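Long-range contacts in IPT/TIG domain-containing protein BACOVA_02650 (Bacteroides ovatus, PDB 5E7G), which binds xyloglucan at the cell surface, probably capturing the polysaccharide before it is transported into the periplasm for degradation: residues T28-V33 and L64-E69; G81-E86 and Y94-L99; S100-I105 and Y184-V189; A132-T137 and G144-D149. All coordinates share one frame; numbering follows the deposited sequence.

Contact 1: T28-V33 and L64-E69. With SO4 (sulfate ion), chain F.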
loop_
_atom_site.group_PDB
_atom_site.type_symbol
_atom_site.label_atom_id
_atom_site.label_comp_id
_atom_site.label_asym_id
_atom_site.label_seq_id
_atom_site.Cartn_x
_atom_site.Cartn_y
_atom_site.Cartn_z
ATOM N N THR A 28 15.920 -37.531 -11.776
ATOM C CA THR A 28 15.285 -38.813 -11.477
ATOM C C THR A 28 15.909 -39.957 -12.273
ATOM O O THR A 28 16.445 -39.758 -13.365
ATOM C CB THR A 28 13.772 -38.788 -11.766
ATOM O OG1 THR A 28 13.544 -38.778 -13.177
ATOM C CG2 THR A 28 13.114 -37.567 -11.130
ATOM N N MET A 29 15.836 -41.155 -11.705
ATOM C CA MET A 29 16.370 -42.360 -12.328
ATOM C C MET A 29 15.405 -42.905 -13.367
ATOM O O MET A 29 14.194 -42.870 -13.164
ATOM C CB MET A 29 16.650 -43.420 -11.257
ATOM C CG MET A 29 16.939 -44.832 -11.782
ATOM S SD MET A 29 17.227 -46.023 -10.444
ATOM C CE MET A 29 18.634 -45.274 -9.623
ATOM N N ILE A 30 15.940 -43.411 -14.473
ATOM C CA ILE A 30 15.114 -44.064 -15.483
ATOM C C ILE A 30 15.704 -45.411 -15.875
ATOM O O ILE A 30 16.886 -45.677 -15.651
ATOM C CB ILE A 30 14.949 -43.188 -16.757
ATOM C CG1 ILE A 30 16.313 -42.873 -17.387
ATOM C CG2 ILE A 30 14.189 -41.903 -16.421
ATOM C CD1 ILE A 30 16.227 -42.193 -18.754
ATOM N N VAL A 31 14.856 -46.256 -16.446
ATOM C CA VAL A 31 15.272 -47.541 -16.989
ATOM C C VAL A 31 14.905 -47.588 -18.452
ATOM O O VAL A 31 13.728 -47.513 -18.798
ATOM C CB VAL A 31 14.603 -48.729 -16.269
ATOM C CG1 VAL A 31 14.962 -50.047 -16.956
ATOM C CG2 VAL A 31 15.010 -48.759 -14.813
ATOM N N VAL A 32 15.911 -47.717 -19.310
ATOM C CA VAL A 32 15.681 -47.863 -20.742
ATOM C C VAL A 32 15.589 -49.345 -21.063
ATOM O O VAL A 32 16.546 -50.087 -20.852
ATOM C CB VAL A 32 16.796 -47.209 -21.581
ATOM C CG1 VAL A 32 16.451 -47.267 -23.066
ATOM C CG2 VAL A 32 17.020 -45.761 -21.133
ATOM N N VAL A 33 14.429 -49.767 -21.556
ATOM C CA VAL A 33 14.184 -51.167 -21.894
ATOM C C VAL A 33 14.130 -51.370 -23.403
ATOM O O VAL A 33 13.456 -50.629 -24.125
ATOM C CB VAL A 33 12.874 -51.674 -21.267
ATOM C CG1 VAL A 33 12.614 -53.129 -21.658
ATOM C CG2 VAL A 33 12.931 -51.532 -19.750
ATOM N N LEU A 64 20.148 -45.333 -15.796
ATOM C CA LEU A 64 20.909 -44.105 -15.615
ATOM C C LEU A 64 20.006 -43.087 -14.942
ATOM O O LEU A 64 18.820 -43.348 -14.726
ATOM C CB LEU A 64 21.433 -43.563 -16.953
ATOM C CG LEU A 64 20.393 -43.048 -17.959
ATOM C CD1 LEU A 64 21.058 -42.136 -18.981
ATOM C CD2 LEU A 64 19.678 -44.197 -18.667
ATOM N N THR A 65 20.571 -41.931 -14.612
ATOM C CA THR A 65 19.797 -40.838 -14.033
ATOM C C THR A 65 19.908 -39.594 -14.914
ATOM O O THR A 65 21.001 -39.196 -15.327
ATOM C CB THR A 65 20.256 -40.510 -12.590
ATOM O OG1 THR A 65 21.567 -39.938 -12.613
ATOM C CG2 THR A 65 20.270 -41.770 -11.722
ATOM N N VAL A 66 18.759 -39.002 -15.221
ATOM C CA VAL A 66 18.713 -37.778 -16.004
ATOM C C VAL A 66 19.435 -36.676 -15.226
ATOM O O VAL A 66 19.023 -36.344 -14.114
ATOM C CB VAL A 66 17.270 -37.345 -16.295
ATOM C CG1 VAL A 66 17.253 -36.081 -17.164
ATOM C CG2 VAL A 66 16.497 -38.479 -16.963
ATOM N N PRO A 67 20.521 -36.110 -15.791
ATOM C CA PRO A 67 21.270 -35.072 -15.069
ATOM C C PRO A 67 20.412 -33.884 -14.643
ATOM O O PRO A 67 19.522 -33.458 -15.384
ATOM C CB PRO A 67 22.329 -34.630 -16.089
ATOM C CG PRO A 67 22.506 -35.800 -16.975
ATOM C CD PRO A 67 21.153 -36.437 -17.081
ATOM N N ASN A 68 20.689 -33.357 -13.454
ATOM C CA ASN A 68 19.969 -32.198 -12.935
ATOM C C ASN A 68 20.204 -30.957 -13.771
ATOM O O ASN A 68 19.272 -30.207 -14.057
ATOM C CB ASN A 68 20.380 -31.917 -11.488
ATOM C CG ASN A 68 19.679 -32.821 -10.507
ATOM O OD1 ASN A 68 18.518 -32.599 -10.172
ATOM N ND2 ASN A 68 20.377 -33.852 -10.047
ATOM N N GLU A 69 21.455 -30.750 -14.162
ATOM C CA GLU A 69 21.844 -29.545 -14.881
ATOM C C GLU A 69 21.686 -29.692 -16.396
ATOM O O GLU A 69 22.212 -28.880 -17.157
ATOM C CB GLU A 69 23.291 -29.178 -14.540
ATOM C CG GLU A 69 23.570 -29.093 -13.044
ATOM C CD GLU A 69 22.645 -28.117 -12.328
ATOM O OE1 GLU A 69 22.246 -27.105 -12.948
ATOM O OE2 GLU A 69 22.312 -28.367 -11.147
HETATM S S SO4 F . 24.037 -33.731 -12.243
HETATM O O1 SO4 F . 23.543 -32.805 -13.263
HETATM O O2 SO4 F . 24.905 -34.716 -12.880
HETATM O O3 SO4 F . 24.798 -32.971 -11.254
HETATM O O4 SO4 F . 22.948 -34.457 -11.583
#
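The flat groups that meet where Ile30 pairs with Leu64 are peptide units joined through N-H and C=O, while side chains take the two faces of the ribbon: Met29 and Thr65 on one, Ile30 and Leu64 on the other. Ile30 N reaches Leu64 O at 2.9 Å in a nearly straight bond (174° at the hydrogen), and the return bond from Leu64 N to Ile30 O is longer, at 3.3 Å. Beyond the strand end, Val66 N still finds Thr28 O at 3.1 Å, tilted 25° from that carbonyl plane. On the exposed face the methyl CG2 of Thr65 lies 4.0 Å from Met29 CB. On the buried face Ile30 and Leu64 run side by side, CG1 to CD2 3.8 Å; a chi1 of 59° holds Ile30 CG1 between its own N and carbonyl carbon, and CD1 continues to Val66 CG2 at 4.1 Å. Val32 CG2 backs the same leucine methyl. Cutting Ile30 back to an alanine is likely to leave Leu64 CD2 and Val66 CG2 facing a gap. Farther along, Asn68, through N and ND2, and Glu69 N bind a sulfate, probably from the crystallisation liquor. Ile30 and Val32 also pack on Ile83 of strand 82-86, so the pairing belongs to one sheet of a two-layered beta-sandwich, as in the immunoglobulin-like IPT/TIG fold.

Contact 2: G81-E86 and Y94-L99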
loop_
_atom_site.group_PDB
_atom_site.type_symbol
_atom_site.label_atom_id
_atom_site.label_comp_id
_atom_site.label_asym_id
_atom_site.label_seq_id
_atom_site.Cartn_x
_atom_site.Cartn_y
_atom_site.Cartn_z
ATOM N N GLY A 81 14.180 -33.638 -28.294
ATOM C CA GLY A 81 13.736 -34.249 -27.054
ATOM C C GLY A 81 13.719 -35.762 -27.112
ATOM O O GLY A 81 12.653 -36.381 -27.148
ATOM N N GLU A 82 14.908 -36.356 -27.114
ATOM C CA GLU A 82 15.045 -37.804 -27.194
ATOM C C GLU A 82 16.252 -38.279 -26.405
ATOM O O GLU A 82 17.195 -37.520 -26.165
ATOM C CB GLU A 82 15.175 -38.261 -28.654
ATOM C CG GLU A 82 16.570 -38.028 -29.261
ATOM C CD GLU A 82 16.656 -38.390 -30.734
ATOM O OE1 GLU A 82 15.617 -38.775 -31.318
ATOM O OE2 GLU A 82 17.772 -38.295 -31.304
ATOM N N ILE A 83 16.209 -39.541 -25.995
ATOM C CA ILE A 83 17.387 -40.208 -25.484
ATOM C C ILE A 83 18.001 -40.992 -26.645
ATOM O O ILE A 83 17.289 -41.664 -27.391
ATOM C CB ILE A 83 17.062 -41.121 -24.284
ATOM C CG1 ILE A 83 18.334 -41.776 -23.752
ATOM C CG2 ILE A 83 16.026 -42.176 -24.651
ATOM C CD1 ILE A 83 18.150 -42.429 -22.395
ATOM N N ARG A 84 19.312 -40.860 -26.819
ATOM C CA ARG A 84 20.022 -41.513 -27.913
ATOM C C ARG A 84 21.072 -42.468 -27.353
ATOM O O ARG A 84 21.866 -42.092 -26.489
ATOM C CB ARG A 84 20.670 -40.470 -28.838
ATOM C CG ARG A 84 21.590 -41.039 -29.922
ATOM C CD ARG A 84 22.322 -39.919 -30.646
ATOM N NE ARG A 84 23.104 -40.383 -31.790
ATOM C CZ ARG A 84 22.661 -40.415 -33.042
ATOM N NH1 ARG A 84 21.421 -40.023 -33.335
ATOM N NH2 ARG A 84 23.461 -40.846 -34.008
ATOM N N ILE A 85 21.062 -43.703 -27.843
ATOM C CA ILE A 85 22.022 -44.712 -27.415
ATOM C C ILE A 85 22.879 -45.161 -28.588
ATOM O O ILE A 85 22.369 -45.435 -29.675
ATOM C CB ILE A 85 21.309 -45.922 -26.776
ATOM C CG1 ILE A 85 20.747 -45.516 -25.413
ATOM C CG2 ILE A 85 22.270 -47.096 -26.608
ATOM C CD1 ILE A 85 19.890 -46.576 -24.753
ATOM N N GLU A 86 24.187 -45.212 -28.351
ATOM C CA GLU A 86 25.149 -45.713 -29.328
ATOM C C GLU A 86 25.844 -46.963 -28.801
ATOM O O GLU A 86 26.463 -46.943 -27.730
ATOM C CB GLU A 86 26.191 -44.643 -29.671
ATOM C CG GLU A 86 25.658 -43.478 -30.500
ATOM C CD GLU A 86 26.705 -42.398 -30.719
ATOM O OE1 GLU A 86 27.830 -42.532 -30.176
ATOM O OE2 GLU A 86 26.404 -41.415 -31.432
ATOM N N TYR A 94 14.803 -42.788 -28.720
ATOM C CA TYR A 94 13.441 -42.870 -28.218
ATOM C C TYR A 94 13.045 -41.518 -27.635
ATOM O O TYR A 94 13.801 -40.923 -26.867
ATOM C CB TYR A 94 13.338 -43.979 -27.169
ATOM C CG TYR A 94 11.941 -44.249 -26.661
ATOM C CD1 TYR A 94 11.049 -45.018 -27.395
ATOM C CD2 TYR A 94 11.522 -43.753 -25.435
ATOM C CE1 TYR A 94 9.775 -45.276 -26.926
ATOM C CE2 TYR A 94 10.248 -44.007 -24.957
ATOM C CZ TYR A 94 9.381 -44.768 -25.704
ATOM O OH TYR A 94 8.115 -45.017 -25.224
ATOM N N ASN A 95 11.873 -41.021 -28.013
ATOM C CA ASN A 95 11.442 -39.703 -27.555
ATOM C C ASN A 95 11.034 -39.706 -26.098
ATOM O O ASN A 95 10.342 -40.609 -25.635
ATOM C CB ASN A 95 10.288 -39.191 -28.407
ATOM C CG ASN A 95 10.710 -38.879 -29.822
ATOM O OD1 ASN A 95 11.901 -38.852 -30.134
ATOM N ND2 ASN A 95 9.738 -38.636 -30.688
ATOM N N MET A 96 11.483 -38.684 -25.377
ATOM C CA MET A 96 11.127 -38.510 -23.975
ATOM C C MET A 96 11.242 -37.032 -23.618
ATOM O O MET A 96 12.074 -36.315 -24.179
ATOM C CB MET A 96 12.015 -39.363 -23.062
ATOM C CG MET A 96 13.406 -38.800 -22.835
ATOM S SD MET A 96 14.416 -39.760 -21.686
ATOM C CE MET A 96 13.402 -39.736 -20.218
ATOM N N HIS A 97 10.412 -36.585 -22.681
ATOM C CA HIS A 97 10.303 -35.168 -22.360
ATOM C C HIS A 97 10.795 -34.870 -20.953
ATOM O O HIS A 97 10.142 -35.226 -19.973
ATOM C CB HIS A 97 8.854 -34.711 -22.511
ATOM C CG HIS A 97 8.682 -33.230 -22.434
ATOM N ND1 HIS A 97 8.776 -32.530 -21.252
ATOM C CD2 HIS A 97 8.427 -32.313 -23.395
ATOM C CE1 HIS A 97 8.582 -31.246 -21.487
ATOM N NE2 HIS A 97 8.368 -31.087 -22.780
ATOM N N VAL A 98 11.949 -34.216 -20.856
ATOM C CA VAL A 98 12.463 -33.780 -19.567
ATOM C C VAL A 98 11.760 -32.471 -19.188
ATOM O O VAL A 98 11.859 -31.466 -19.903
ATOM C CB VAL A 98 13.990 -33.588 -19.586
ATOM C CG1 VAL A 98 14.501 -33.283 -18.189
ATOM C CG2 VAL A 98 14.680 -34.827 -20.133
ATOM N N LEU A 99 11.053 -32.497 -18.062
ATOM C CA LEU A 99 10.151 -31.414 -17.667
ATOM C C LEU A 99 10.862 -30.155 -17.201
ATOM O O LEU A 99 11.773 -30.212 -16.373
ATOM C CB LEU A 99 9.226 -31.889 -16.546
ATOM C CG LEU A 99 8.268 -33.026 -16.892
ATOM C CD1 LEU A 99 7.640 -33.571 -15.629
ATOM C CD2 LEU A 99 7.204 -32.546 -17.857
#
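Ile83 and Tyr94 form the tight part of this hairpin. They are an antiparallel hydrogen-bonded pair with both bonds made: Ile83 N to Tyr94 O is 2.9 Å and Tyr94 N to Ile83 O is 3.0 Å. Their side chains share the inner face. Ile83 CG2 sits 3.4 Å from Tyr94 O and 4.1 Å from Tyr94 CB; a chi1 of -178° sends CG1 anti to the backbone N, and the methyl CG2 is the branch that meets Tyr94. Met96, its chain bent at the thioether, brings SD to 4.0 Å from Ile83 CB. The other face, that of Glu82 and Asn95, is looser. Here the amide oxygen OD1 of Asn95 rests 3.6 Å from the methylene CB of Glu82, and the carboxylate and amide planes differ by 31° without bonding. Asn95 is exposed, and Glu82 turns its OE2 to Lys80 in a long, weak ion pair. At the Gly81 end Met96 N still bonds to Gly81 O at 3.1 Å, but approaches from 37° above the carbonyl plane. Strand 82-86 lies between strands 42-45 and 91-95 of one sheet, and the inner face of the hairpin meets the opposing sheet, where Ile83 packs on Ile9, Ile30 and Val32, Met96 on Ile30, and Tyr94 on Ile6 and Ile9.

Contact 3: S100-I105 and Y184-V189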
loop_
_atom_site.group_PDB
_atom_site.type_symbol
_atom_site.label_atom_id
_atom_site.label_comp_id
_atom_site.label_asym_id
_atom_site.label_seq_id
_atom_site.Cartn_x
_atom_site.Cartn_y
_atom_site.Cartn_z
ATOM N N SER A 100 10.425 -29.016 -17.727
ATOM C CA SER A 100 10.899 -27.726 -17.248
ATOM C C SER A 100 10.207 -27.371 -15.933
ATOM O O SER A 100 9.157 -27.927 -15.611
ATOM C CB SER A 100 10.641 -26.642 -18.292
ATOM O OG SER A 100 11.460 -26.840 -19.424
ATOM N N PRO A 101 10.794 -26.440 -15.166
ATOM C CA PRO A 101 10.153 -25.999 -13.921
ATOM C C PRO A 101 8.789 -25.342 -14.170
ATOM O O PRO A 101 8.562 -24.758 -15.235
ATOM C CB PRO A 101 11.149 -24.982 -13.343
ATOM C CG PRO A 101 12.433 -25.200 -14.089
ATOM C CD PRO A 101 12.047 -25.713 -15.434
ATOM N N ALA A 102 7.899 -25.434 -13.190
ATOM C CA ALA A 102 6.543 -24.911 -13.332
ATOM C C ALA A 102 6.537 -23.381 -13.433
ATOM O O ALA A 102 7.316 -22.711 -12.758
ATOM C CB ALA A 102 5.691 -25.354 -12.164
ATOM N N PRO A 103 5.647 -22.826 -14.270
ATOM C CA PRO A 103 5.542 -21.370 -14.400
ATOM C C PRO A 103 4.914 -20.724 -13.173
ATOM O O PRO A 103 4.162 -21.383 -12.457
ATOM C CB PRO A 103 4.644 -21.200 -15.619
ATOM C CG PRO A 103 3.761 -22.394 -15.581
ATOM C CD PRO A 103 4.631 -23.514 -15.086
ATOM N N TYR A 104 5.229 -19.455 -12.933
ATOM C CA TYR A 104 4.557 -18.679 -11.900
ATOM C C TYR A 104 4.351 -17.274 -12.425
ATOM O O TYR A 104 5.075 -16.827 -13.316
ATOM C CB TYR A 104 5.359 -18.658 -10.594
ATOM C CG TYR A 104 6.673 -17.908 -10.680
ATOM C CD1 TYR A 104 6.735 -16.543 -10.431
ATOM C CD2 TYR A 104 7.853 -18.570 -10.999
ATOM C CE1 TYR A 104 7.936 -15.853 -10.506
ATOM C CE2 TYR A 104 9.055 -17.893 -11.076
ATOM C CZ TYR A 104 9.094 -16.533 -10.832
ATOM O OH TYR A 104 10.294 -15.855 -10.913
ATOM N N ILE A 105 3.343 -16.594 -11.883
ATOM C CA ILE A 105 3.061 -15.206 -12.228
ATOM C C ILE A 105 3.176 -14.340 -10.985
ATOM O O ILE A 105 2.540 -14.602 -9.963
ATOM C CB ILE A 105 1.658 -15.028 -12.847
ATOM C CG1 ILE A 105 1.534 -15.866 -14.124
ATOM C CG2 ILE A 105 1.390 -13.553 -13.152
ATOM C CD1 ILE A 105 0.115 -15.996 -14.629
ATOM N N TYR A 184 3.288 -26.505 -20.679
ATOM C CA TYR A 184 3.360 -27.962 -20.753
ATOM C C TYR A 184 3.397 -28.580 -19.359
ATOM O O TYR A 184 2.655 -29.519 -19.069
ATOM C CB TYR A 184 4.597 -28.383 -21.553
ATOM C CG TYR A 184 4.732 -29.871 -21.800
ATOM C CD1 TYR A 184 5.186 -30.725 -20.801
ATOM C CD2 TYR A 184 4.433 -30.417 -23.042
ATOM C CE1 TYR A 184 5.319 -32.084 -21.023
ATOM C CE2 TYR A 184 4.567 -31.774 -23.277
ATOM C CZ TYR A 184 5.010 -32.603 -22.261
ATOM O OH TYR A 184 5.144 -33.955 -22.486
ATOM N N THR A 185 4.263 -28.048 -18.501
ATOM C CA THR A 185 4.459 -28.594 -17.160
ATOM C C THR A 185 3.220 -28.401 -16.295
ATOM O O THR A 185 2.811 -29.312 -15.579
ATOM C CB THR A 185 5.674 -27.938 -16.460
ATOM O OG1 THR A 185 6.867 -28.228 -17.198
ATOM C CG2 THR A 185 5.844 -28.456 -15.032
ATOM N N SER A 186 2.635 -27.209 -16.369
ATOM C CA SER A 186 1.462 -26.852 -15.575
ATOM C C SER A 186 0.974 -25.458 -15.986
ATOM O O SER A 186 1.434 -24.901 -16.981
ATOM C CB SER A 186 1.782 -26.884 -14.076
ATOM O OG SER A 186 2.801 -25.954 -13.758
ATOM N N SER A 187 0.050 -24.899 -15.213
ATOM C CA SER A 187 -0.508 -23.584 -15.505
ATOM C C SER A 187 -0.304 -22.627 -14.340
ATOM O O SER A 187 -0.285 -23.044 -13.184
ATOM C CB SER A 187 -1.990 -23.707 -15.823
ATOM O OG SER A 187 -2.189 -24.654 -16.854
ATOM N N ALA A 188 -0.146 -21.346 -14.654
ATOM C CA ALA A 188 -0.002 -20.316 -13.630
ATOM C C ALA A 188 -1.197 -19.370 -13.679
ATOM O O ALA A 188 -1.725 -19.089 -14.756
ATOM C CB ALA A 188 1.291 -19.551 -13.815
ATOM N N VAL A 189 -1.610 -18.889 -12.512
ATOM C CA VAL A 189 -2.824 -18.093 -12.377
ATOM C C VAL A 189 -2.564 -16.835 -11.561
ATOM O O VAL A 189 -1.794 -16.853 -10.602
ATOM C CB VAL A 189 -3.952 -18.907 -11.699
ATOM C CG1 VAL A 189 -5.254 -18.110 -11.672
ATOM C CG2 VAL A 189 -4.160 -20.229 -12.422
HETATM O O HOH W 1 8.091 -29.064 -19.264
#
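Thr185 OG1 is held from two directions: it donates to Ser100 O at 2.8 Å and receives a bond from a water that in turn accepts from Ser100 N. The water-to-OG1 distance is very short and its exact value doubtful, but the ring of Ser100 N, water, hydroxyl and Ser100 O ties both backbone polar atoms of one residue to one side chain. The hydroxyl lies above the Ser100 carbonyl plane, 38° out of it, so no lone pair is addressed squarely. A chi1 of -62° sets OG1 beside its own backbone N and leaves CG2 anti to that N, 3.4 Å from Ser100 O and also against Ala102 CA. A valine in place of Thr185 would probably fill much the same volume yet leave Ser100 O and the water without their hydroxyl partner. Further along, Ser186 OG lies 3.3 Å from Pro103 CD and 3.4 Å from Ala102 CB, close contacts but not hydrogen bonds. The apolar end centres on Ala188, whose CB meets Pro103 CB at 4.1 Å and Ile105 CG1 at 3.7 Å, while Ile105 CD1 comes over the backbone to 3.6 Å from Ala188 O. The segments run almost parallel, 3° apart end to end, and meet chiefly through side chains, as fits strands 104-109 and 187-193, which are outermost members of different sheets. Such parallel proximity of first and last strands is consistent with an immunoglobulin-like sandwich.

Contact 4: A132-T137 and G144-D149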
loop_
_atom_site.group_PDB
_atom_site.type_symbol
_atom_site.label_atom_id
_atom_site.label_comp_id
_atom_site.label_asym_id
_atom_site.label_seq_id
_atom_site.Cartn_x
_atom_site.Cartn_y
_atom_site.Cartn_z
ATOM N N ALA A 132 -1.046 -21.924 -24.221
ATOM C CA ALA A 132 -2.160 -20.994 -24.365
ATOM C C ALA A 132 -2.154 -19.935 -23.263
ATOM O O ALA A 132 -1.538 -20.115 -22.209
ATOM C CB ALA A 132 -3.476 -21.754 -24.354
ATOM N N VAL A 133 -2.836 -18.825 -23.527
ATOM C CA VAL A 133 -3.074 -17.803 -22.514
ATOM C C VAL A 133 -4.533 -17.365 -22.581
ATOM O O VAL A 133 -5.034 -17.044 -23.658
ATOM C CB VAL A 133 -2.166 -16.575 -22.699
ATOM C CG1 VAL A 133 -2.322 -15.628 -21.519
ATOM C CG2 VAL A 133 -0.714 -17.001 -22.848
ATOM N N TYR A 134 -5.210 -17.356 -21.435
ATOM C CA TYR A 134 -6.628 -17.019 -21.403
ATOM C C TYR A 134 -7.058 -16.292 -20.130
ATOM O O TYR A 134 -6.416 -16.398 -19.080
ATOM C CB TYR A 134 -7.472 -18.290 -21.580
ATOM C CG TYR A 134 -7.396 -19.300 -20.449
ATOM C CD1 TYR A 134 -8.192 -19.170 -19.321
ATOM C CD2 TYR A 134 -6.558 -20.405 -20.530
ATOM C CE1 TYR A 134 -8.140 -20.096 -18.297
ATOM C CE2 TYR A 134 -6.503 -21.337 -19.510
ATOM C CZ TYR A 134 -7.294 -21.178 -18.397
ATOM O OH TYR A 134 -7.241 -22.104 -17.378
ATOM N N LEU A 135 -8.147 -15.539 -20.259
ATOM C CA LEU A 135 -8.814 -14.903 -19.134
ATOM C C LEU A 135 -10.029 -15.735 -18.759
ATOM O O LEU A 135 -10.662 -16.328 -19.629
ATOM C CB LEU A 135 -9.240 -13.479 -19.484
ATOM C CG LEU A 135 -8.142 -12.549 -19.987
ATOM C CD1 LEU A 135 -8.746 -11.254 -20.497
ATOM C CD2 LEU A 135 -7.140 -12.282 -18.873
ATOM N N SER A 136 -10.355 -15.783 -17.472
ATOM C CA SER A 136 -11.509 -16.549 -17.014
ATOM C C SER A 136 -12.106 -15.958 -15.743
ATOM O O SER A 136 -11.399 -15.393 -14.910
ATOM C CB SER A 136 -11.119 -18.007 -16.775
ATOM O OG SER A 136 -12.246 -18.783 -16.400
ATOM N N THR A 137 -13.419 -16.110 -15.601
ATOM C CA THR A 137 -14.140 -15.585 -14.447
ATOM C C THR A 137 -13.847 -16.403 -13.197
ATOM O O THR A 137 -14.020 -15.925 -12.074
ATOM C CB THR A 137 -15.657 -15.583 -14.694
ATOM O OG1 THR A 137 -16.115 -16.931 -14.862
ATOM C CG2 THR A 137 -15.996 -14.772 -15.937
ATOM N N GLY A 144 -5.144 -28.653 -13.718
ATOM C CA GLY A 144 -4.920 -27.816 -14.877
ATOM C C GLY A 144 -6.183 -27.780 -15.712
ATOM O O GLY A 144 -6.229 -27.078 -16.724
ATOM N N THR A 145 -7.202 -28.536 -15.292
ATOM C CA THR A 145 -8.481 -28.553 -16.000
ATOM C C THR A 145 -9.029 -27.138 -16.071
ATOM O O THR A 145 -9.011 -26.384 -15.095
ATOM C CB THR A 145 -9.528 -29.476 -15.338
ATOM O OG1 THR A 145 -8.940 -30.752 -15.043
ATOM C CG2 THR A 145 -10.728 -29.659 -16.263
ATOM N N ARG A 146 -9.540 -26.811 -17.243
ATOM C CA ARG A 146 -9.698 -25.442 -17.680
ATOM C C ARG A 146 -11.177 -25.054 -17.643
ATOM O O ARG A 146 -12.017 -25.797 -18.157
ATOM C CB ARG A 146 -9.075 -25.358 -19.067
ATOM C CG ARG A 146 -9.326 -24.171 -19.948
ATOM C CD ARG A 146 -8.468 -24.448 -21.180
ATOM N NE ARG A 146 -8.414 -23.394 -22.185
ATOM C CZ ARG A 146 -7.468 -23.325 -23.118
ATOM N NH1 ARG A 146 -6.503 -24.242 -23.154
ATOM N NH2 ARG A 146 -7.470 -22.343 -24.013
ATOM N N PRO A 147 -11.509 -23.904 -17.019
ATOM C CA PRO A 147 -12.923 -23.616 -16.730
ATOM C C PRO A 147 -13.827 -23.641 -17.958
ATOM O O PRO A 147 -13.351 -23.558 -19.094
ATOM C CB PRO A 147 -12.885 -22.205 -16.125
ATOM C CG PRO A 147 -11.483 -22.003 -15.686
ATOM C CD PRO A 147 -10.647 -22.762 -16.660
ATOM N N VAL A 148 -15.130 -23.747 -17.710
ATOM C CA VAL A 148 -16.122 -23.866 -18.774
ATOM C C VAL A 148 -16.012 -22.730 -19.790
ATOM O O VAL A 148 -15.988 -22.974 -20.995
ATOM C CB VAL A 148 -17.561 -23.899 -18.190
ATOM C CG1 VAL A 148 -17.789 -25.195 -17.418
ATOM C CG2 VAL A 148 -17.832 -22.684 -17.285
ATOM N N ASP A 149 -15.925 -21.496 -19.299
ATOM C CA ASP A 149 -15.894 -20.314 -20.157
ATOM C C ASP A 149 -14.575 -19.568 -20.009
ATOM O O ASP A 149 -14.155 -19.259 -18.892
ATOM C CB ASP A 149 -17.059 -19.379 -19.827
ATOM C CG ASP A 149 -18.403 -19.960 -20.224
ATOM O OD1 ASP A 149 -19.143 -20.410 -19.324
ATOM O OD2 ASP A 149 -18.717 -19.968 -21.435
#
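Tyr134 and Arg146 meet along much of their side chains. The phenol ring and the guanidinium are nearly parallel, 14° between planes, with ring atom CD2 of Tyr134 lying 3.7 Å above one face of the guanidinium and offset toward its rim. The arginine chain follows the ring along its length: CG is 3.9 Å from Tyr134 OH and NE 3.9 Å from CE2 of the same ring, a course made possible by a chain extended from CG to NE with CG opposite the backbone N (chi1 166°). Beyond the ring, the terminal nitrogen NH2 of Arg146 passes 4.1 Å from Ala132 CB. Pro147 covers the phenol end, its CD 3.5 Å from Tyr134 OH; that hydroxyl is buried here and has no polar partner in the model. Two residues on, Ser136 sets OG 3.4 Å from Pro147 CG. Ser136 OG is hydrogen-bonded to Glu138 O; Asp149 O, 3.2 Å from the same OG, competes for its one proton, so that link is unsettled. In the second shell, salt bridges from Arg146 NH1 to Glu182 and from NH2 to Glu152 probably fix the rotation of the guanidinium and keep it flat against the tyrosine. Ala132, Tyr134 and Ser136 alternate along their strand toward the loop, whereas Val133 and Leu135 turn away from it. Strand 130-136 lies between strands 151-152 and 178-183, and the connection leading to 151-152 folds back over this face before joining the sheet edge.

Contacts 1 and 2 build the two facing sheets of the first domain and touch in the buried core between them, Val32 CG2 lying 3.7 Å from Ile83 CD1; both combine antiparallel backbone ladders with aliphatic packing. Contacts 3 and 4, in the next domain, have no backbone ladder and rest on side chains meeting backbone or one another. Contact 3 lies at the edge where two sheets meet, joined through a threonine, a water and small apolar groups; contact 4, nested within its chain span and about 14 Å away between centres, lays a partly exposed loop against the face of strand 130-136 carrying Ala132, Tyr134 and Ser136. His97 against Tyr184 bridges contacts 2 and 3 across the domain junction.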